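PDB 2ESR: methyltransferase from Streptococcus pyogenes, which probably transfers a methyl group from S-adenosylmethionine to a substrate that is not established. Local coordinates for residues A[20-25]-A[157-162]; A[133-138]-A[162-167]. All blocks are in the same frame, centred on the assembly; numbering follows the deposited sequence.

Interaction 1 of 2, residues A[20-25]-A[157-162]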
loop_
_atom_site.group_PDB
_atom_site.type_symbol
_atom_site.label_atom_id
_atom_site.label_comp_id
_atom_site.label_asym_id
_atom_site.label_seq_id
_atom_site.Cartn_x
_atom_site.Cartn_y
_atom_site.Cartn_z
ATOM N N GLY A 20 -6.715 -23.248 6.264
ATOM C CA GLY A 20 -8.071 -23.494 6.715
ATOM C C GLY A 20 -8.149 -23.472 8.230
ATOM O O GLY A 20 -9.059 -22.875 8.807
ATOM N N ALA A 21 -7.183 -24.117 8.876
ATOM C CA ALA A 21 -7.132 -24.179 10.333
ATOM C C ALA A 21 -6.914 -22.789 10.921
ATOM O O ALA A 21 -7.620 -22.371 11.836
ATOM C CB ALA A 21 -6.013 -25.105 10.771
ATOM N N ILE A 22 -5.926 -22.077 10.392
ATOM C CA ILE A 22 -5.628 -20.738 10.869
ATOM C C ILE A 22 -6.853 -19.834 10.774
ATOM O O ILE A 22 -7.234 -19.179 11.742
ATOM C CB ILE A 22 -4.481 -20.106 10.055
ATOM C CG1 ILE A 22 -3.182 -20.872 10.324
ATOM C CG2 ILE A 22 -4.344 -18.627 10.402
ATOM C CD1 ILE A 22 -1.988 -20.374 9.523
ATOM N N PHE A 23 -7.484 -19.805 9.610
ATOM C CA PHE A 23 -8.628 -18.931 9.448
ATOM C C PHE A 23 -9.867 -19.336 10.217
ATOM O O PHE A 23 -10.752 -18.513 10.433
ATOM C CB PHE A 23 -8.909 -18.721 7.961
ATOM C CG PHE A 23 -7.950 -17.759 7.325
ATOM C CD1 PHE A 23 -8.095 -16.387 7.528
ATOM C CD2 PHE A 23 -6.852 -18.219 6.606
ATOM C CE1 PHE A 23 -7.161 -15.487 7.032
ATOM C CE2 PHE A 23 -5.905 -17.326 6.103
ATOM C CZ PHE A 23 -6.063 -15.953 6.320
ATOM N N ASN A 24 -9.929 -20.593 10.649
ATOM C CA ASN A 24 -11.066 -21.033 11.447
ATOM C C ASN A 24 -10.855 -20.492 12.854
ATOM O O ASN A 24 -11.792 -20.383 13.645
ATOM C CB ASN A 24 -11.163 -22.562 11.483
ATOM C CG ASN A 24 -11.747 -23.134 10.212
ATOM O OD1 ASN A 24 -12.641 -22.537 9.609
ATOM N ND2 ASN A 24 -11.261 -24.303 9.803
HETATM N N MSE A 25 -9.611 -20.142 13.152
HETATM C CA MSE A 25 -9.260 -19.597 14.458
HETATM C C MSE A 25 -9.606 -18.120 14.559
HETATM O O MSE A 25 -10.126 -17.659 15.577
HETATM C CB MSE A 25 -7.760 -19.731 14.711
HETATM C CG MSE A 25 -7.237 -21.126 14.916
HETATM SE SE MSE A 25 -5.317 -21.037 15.167
HETATM C CE MSE A 25 -5.269 -20.054 16.831
ATOM N N LYS A 157 -2.682 -22.421 19.217
ATOM C CA LYS A 157 -2.971 -23.792 18.832
ATOM C C LYS A 157 -1.767 -24.418 18.160
ATOM O O LYS A 157 -1.082 -23.780 17.362
ATOM C CB LYS A 157 -4.172 -23.842 17.883
ATOM C CG LYS A 157 -4.580 -25.255 17.481
ATOM C CD LYS A 157 -5.918 -25.266 16.753
ATOM C CE LYS A 157 -6.324 -26.684 16.364
ATOM N NZ LYS A 157 -6.411 -27.594 17.545
ATOM N N ILE A 158 -1.512 -25.675 18.500
ATOM C CA ILE A 158 -0.394 -26.405 17.933
ATOM C C ILE A 158 -0.930 -27.534 17.070
ATOM O O ILE A 158 -1.743 -28.336 17.522
ATOM C CB ILE A 158 0.494 -27.026 19.036
ATOM C CG1 ILE A 158 1.113 -25.922 19.894
ATOM C CG2 ILE A 158 1.570 -27.902 18.407
ATOM C CD1 ILE A 158 1.993 -26.434 21.028
ATOM N N TYR A 159 -0.498 -27.575 15.816
ATOM C CA TYR A 159 -0.906 -28.646 14.921
ATOM C C TYR A 159 0.162 -28.916 13.884
ATOM O O TYR A 159 0.762 -27.991 13.330
ATOM C CB TYR A 159 -2.260 -28.358 14.261
ATOM C CG TYR A 159 -2.565 -26.916 13.929
ATOM C CD1 TYR A 159 -3.849 -26.410 14.132
ATOM C CD2 TYR A 159 -1.605 -26.072 13.374
ATOM C CE1 TYR A 159 -4.176 -25.105 13.795
ATOM C CE2 TYR A 159 -1.923 -24.754 13.028
ATOM C CZ TYR A 159 -3.214 -24.284 13.244
ATOM O OH TYR A 159 -3.567 -22.999 12.909
ATOM N N GLY A 160 0.404 -30.198 13.633
ATOM C CA GLY A 160 1.431 -30.570 12.685
ATOM C C GLY A 160 2.746 -30.155 13.304
ATOM O O GLY A 160 3.022 -30.484 14.457
ATOM N N ILE A 161 3.556 -29.417 12.557
ATOM C CA ILE A 161 4.840 -28.971 13.075
ATOM C C ILE A 161 4.848 -27.455 13.224
ATOM O O ILE A 161 5.874 -26.806 13.028
ATOM C CB ILE A 161 5.992 -29.388 12.148
ATOM C CG1 ILE A 161 5.792 -28.783 10.758
ATOM C CG2 ILE A 161 6.061 -30.909 12.063
ATOM C CD1 ILE A 161 6.943 -29.047 9.815
ATOM N N SER A 162 3.699 -26.897 13.573
ATOM C CA SER A 162 3.612 -25.455 13.733
ATOM C C SER A 162 2.697 -25.045 14.870
ATOM O O SER A 162 1.911 -25.836 15.394
ATOM C CB SER A 162 3.118 -24.813 12.437
ATOM O OG SER A 162 1.769 -25.158 12.192
#
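Helix 19-26 packs on one face of the mixed sheet of a Rossmann-type methyltransferase fold, and here it meets the end of strand 151-159. The axes of helix segment 20-25 and strand segment 157-159 run nearly antiparallel, at 166°, and approach to 10.8 Å. Y159 reaches across with its ring. Its CG sits in the crowded position between the backbone N and the carbonyl carbon (chi1 35°), and the CB points at the helix. A21 CB touches the ring obliquely, 3.5 Å from Y159 CE1. The hydroxyl end lies between I22 and M25, about one helical turn apart. I22 CG1 is 3.4 Å from Y159 OH, and the two side chains cross at about a right angle. M25, a selenomethionine, comes tip to tip with the tyrosine, its SE 3.5 Å from Y159 OH. This is an oblique Met-aromatic contact, with M25 SE 5.4 Å from the centroid of the Y159 ring. A bend at chi3 (65°) turns the M25 methyl back to K157, where CE lies 4.1 Å from K157 CB. The rest of the lysine leads away. At the turn, Y159 O accepts from both S162 N and S162 OG. V164 of the next strand also packs against I22 and M25. The contact rests on van der Waals packing and the selenium-aromatic contact, without directed polar bonds between the two segments.

Interaction 2 of 2, residues A[133-138]-A[162-167]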
loop_
_atom_site.group_PDB
_atom_site.type_symbol
_atom_site.label_atom_id
_atom_site.label_comp_id
_atom_site.label_asym_id
_atom_site.label_seq_id
_atom_site.Cartn_x
_atom_site.Cartn_y
_atom_site.Cartn_z
HETATM N N MSE A 133 -5.874 -8.186 15.478
HETATM C CA MSE A 133 -5.497 -9.557 15.749
HETATM C C MSE A 133 -4.097 -9.673 15.141
HETATM O O MSE A 133 -3.913 -9.427 13.939
HETATM C CB MSE A 133 -6.447 -10.552 15.076
HETATM C CG MSE A 133 -7.750 -10.728 15.822
HETATM SE SE MSE A 133 -8.792 -12.097 14.971
HETATM C CE MSE A 133 -9.321 -11.128 13.415
ATOM N N VAL A 134 -3.106 -9.974 15.976
ATOM C CA VAL A 134 -1.735 -10.165 15.503
ATOM C C VAL A 134 -1.513 -11.676 15.548
ATOM O O VAL A 134 -1.407 -12.288 16.625
ATOM C CB VAL A 134 -0.702 -9.441 16.395
ATOM C CG1 VAL A 134 0.709 -9.688 15.858
ATOM C CG2 VAL A 134 -0.979 -7.944 16.390
ATOM N N VAL A 135 -1.476 -12.267 14.362
ATOM C CA VAL A 135 -1.332 -13.704 14.194
ATOM C C VAL A 135 0.098 -14.111 13.917
ATOM O O VAL A 135 0.691 -13.716 12.911
ATOM C CB VAL A 135 -2.228 -14.195 13.033
ATOM C CG1 VAL A 135 -2.118 -15.692 12.887
ATOM C CG2 VAL A 135 -3.672 -13.789 13.294
ATOM N N CYS A 136 0.637 -14.931 14.811
ATOM C CA CYS A 136 2.005 -15.395 14.699
ATOM C C CYS A 136 2.070 -16.881 14.407
ATOM O O CYS A 136 1.487 -17.679 15.130
ATOM C CB CYS A 136 2.750 -15.126 16.004
ATOM S SG CYS A 136 2.634 -13.423 16.587
ATOM N N GLU A 137 2.773 -17.250 13.343
ATOM C CA GLU A 137 2.933 -18.665 13.012
ATOM C C GLU A 137 4.406 -18.961 13.242
ATOM O O GLU A 137 5.278 -18.273 12.702
ATOM C CB GLU A 137 2.543 -18.939 11.556
ATOM C CG GLU A 137 2.708 -20.403 11.158
ATOM C CD GLU A 137 2.096 -20.719 9.806
ATOM O OE1 GLU A 137 2.232 -19.886 8.882
ATOM O OE2 GLU A 137 1.490 -21.804 9.666
ATOM N N THR A 138 4.686 -19.970 14.058
ATOM C CA THR A 138 6.065 -20.329 14.391
ATOM C C THR A 138 6.206 -21.838 14.529
ATOM O O THR A 138 5.238 -22.574 14.364
ATOM C CB THR A 138 6.465 -19.738 15.749
ATOM O OG1 THR A 138 5.715 -20.399 16.781
ATOM C CG2 THR A 138 6.153 -18.248 15.799
ATOM N N SER A 162 3.699 -26.897 13.573
ATOM C CA SER A 162 3.612 -25.455 13.733
ATOM C C SER A 162 2.697 -25.045 14.870
ATOM O O SER A 162 1.911 -25.836 15.394
ATOM C CB SER A 162 3.118 -24.813 12.437
ATOM O OG SER A 162 1.769 -25.158 12.192
ATOM N N LYS A 163 2.810 -23.784 15.253
ATOM C CA LYS A 163 1.980 -23.249 16.307
ATOM C C LYS A 163 1.543 -21.862 15.886
ATOM O O LYS A 163 2.347 -21.084 15.357
ATOM C CB LYS A 163 2.753 -23.169 17.627
ATOM C CG LYS A 163 1.906 -22.621 18.766
ATOM C CD LYS A 163 2.579 -22.774 20.122
ATOM C CE LYS A 163 3.770 -21.859 20.274
ATOM N NZ LYS A 163 4.323 -21.968 21.659
ATOM N N VAL A 164 0.263 -21.570 16.093
ATOM C CA VAL A 164 -0.281 -20.266 15.765
ATOM C C VAL A 164 -0.680 -19.604 17.072
ATOM O O VAL A 164 -1.402 -20.182 17.884
ATOM C CB VAL A 164 -1.525 -20.359 14.855
ATOM C CG1 VAL A 164 -2.155 -18.979 14.698
ATOM C CG2 VAL A 164 -1.130 -20.904 13.487
ATOM N N THR A 165 -0.178 -18.396 17.277
ATOM C CA THR A 165 -0.474 -17.633 18.477
ATOM C C THR A 165 -1.096 -16.322 18.018
ATOM O O THR A 165 -0.557 -15.644 17.144
ATOM C CB THR A 165 0.813 -17.320 19.262
ATOM O OG1 THR A 165 1.489 -18.544 19.588
ATOM C CG2 THR A 165 0.489 -16.573 20.553
ATOM N N VAL A 166 -2.230 -15.964 18.601
ATOM C CA VAL A 166 -2.891 -14.728 18.220
ATOM C C VAL A 166 -2.911 -13.774 19.402
ATOM O O VAL A 166 -3.381 -14.134 20.478
ATOM C CB VAL A 166 -4.345 -14.978 17.799
ATOM C CG1 VAL A 166 -4.984 -13.662 17.331
ATOM C CG2 VAL A 166 -4.401 -16.042 16.707
ATOM N N TYR A 167 -2.384 -12.571 19.199
ATOM C CA TYR A 167 -2.370 -11.555 20.244
ATOM C C TYR A 167 -3.454 -10.540 19.939
ATOM O O TYR A 167 -3.728 -10.250 18.773
ATOM C CB TYR A 167 -1.031 -10.815 20.297
ATOM C CG TYR A 167 0.107 -11.611 20.889
ATOM C CD1 TYR A 167 0.892 -12.441 20.092
ATOM C CD2 TYR A 167 0.405 -11.526 22.250
ATOM C CE1 TYR A 167 1.951 -13.168 20.638
ATOM C CE2 TYR A 167 1.461 -12.250 22.805
ATOM C CZ TYR A 167 2.228 -13.065 21.993
ATOM O OH TYR A 167 3.284 -13.764 22.540
HETATM O O HOH W 1 3.159 -19.228 17.419
#
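Strands 132-139 and 162-169 pair antiparallel in the mixed sheet. Six backbone hydrogen bonds join residues 133-138 to 162-167, two each at the pairs V134-Y167, C136-T165 and T138-K163. The straightest runs from V134 N to Y167 O, 2.9 Å at 178°. K163 N reaches T138 O from above the carbonyl plane. V135-V166 and E137-V164 are non-hydrogen-bonded pairs.

Y167 can be followed outward. Its CB lies 4.1 Å from V134 CB, across the hydrogen-bonded pair. Its CG is anti to the carbonyl carbon (chi1 -74°), which sends the ring along the face that carries C136. CD1 is 4.0 Å from C136 SG, and CE1 is almost as near. The sulfur lies at the ring edge, near its plane, as a Cys sulfur-aromatic contact. The tip, OH, hydrogen-bonds to P145 O.

On this face a water donates to T138 OG1 and K163 O and also hydrogen-bonds to T165 OG1. It ties together polar groups of both strands. The opposite face is apolar at V135, V164 and V166. V135 CG1 meets V164 CG1 at 3.8 Å. V135 and V166 lie side by side, pointing the same way, with V135 CG2 4.2 Å from V166 CG2.

V134, C136, T138 and Y167 face helix 111-124, through I115 and I119. E137 and V164, on the other face, touch helix 19-26, and so does M133. Strand 101-106 flanks residues 133-138, and strand 151-159 flanks residues 162-167.

The centres of the two interactions are 9 Å apart, and S162 belongs to both. Along the chain their segments alternate: 20-25, 133-138, 157-162, then 162-167. Strands 151-159 and 162-169 form a hairpin within the sheet, and K157 O probably accepts a hydrogen bond from V164 N. Interaction 2 joins the hairpin to strand 132-139, where the parallel part of the sheet gives way to antiparallel strands. Interaction 1 packs helix 19-26 on one face of the hairpin. V164 CG2 touches Y159 OH at 3.3 Å, linking the two contacts. Together they tie helix 19-26 to the C-terminal strands of one domain.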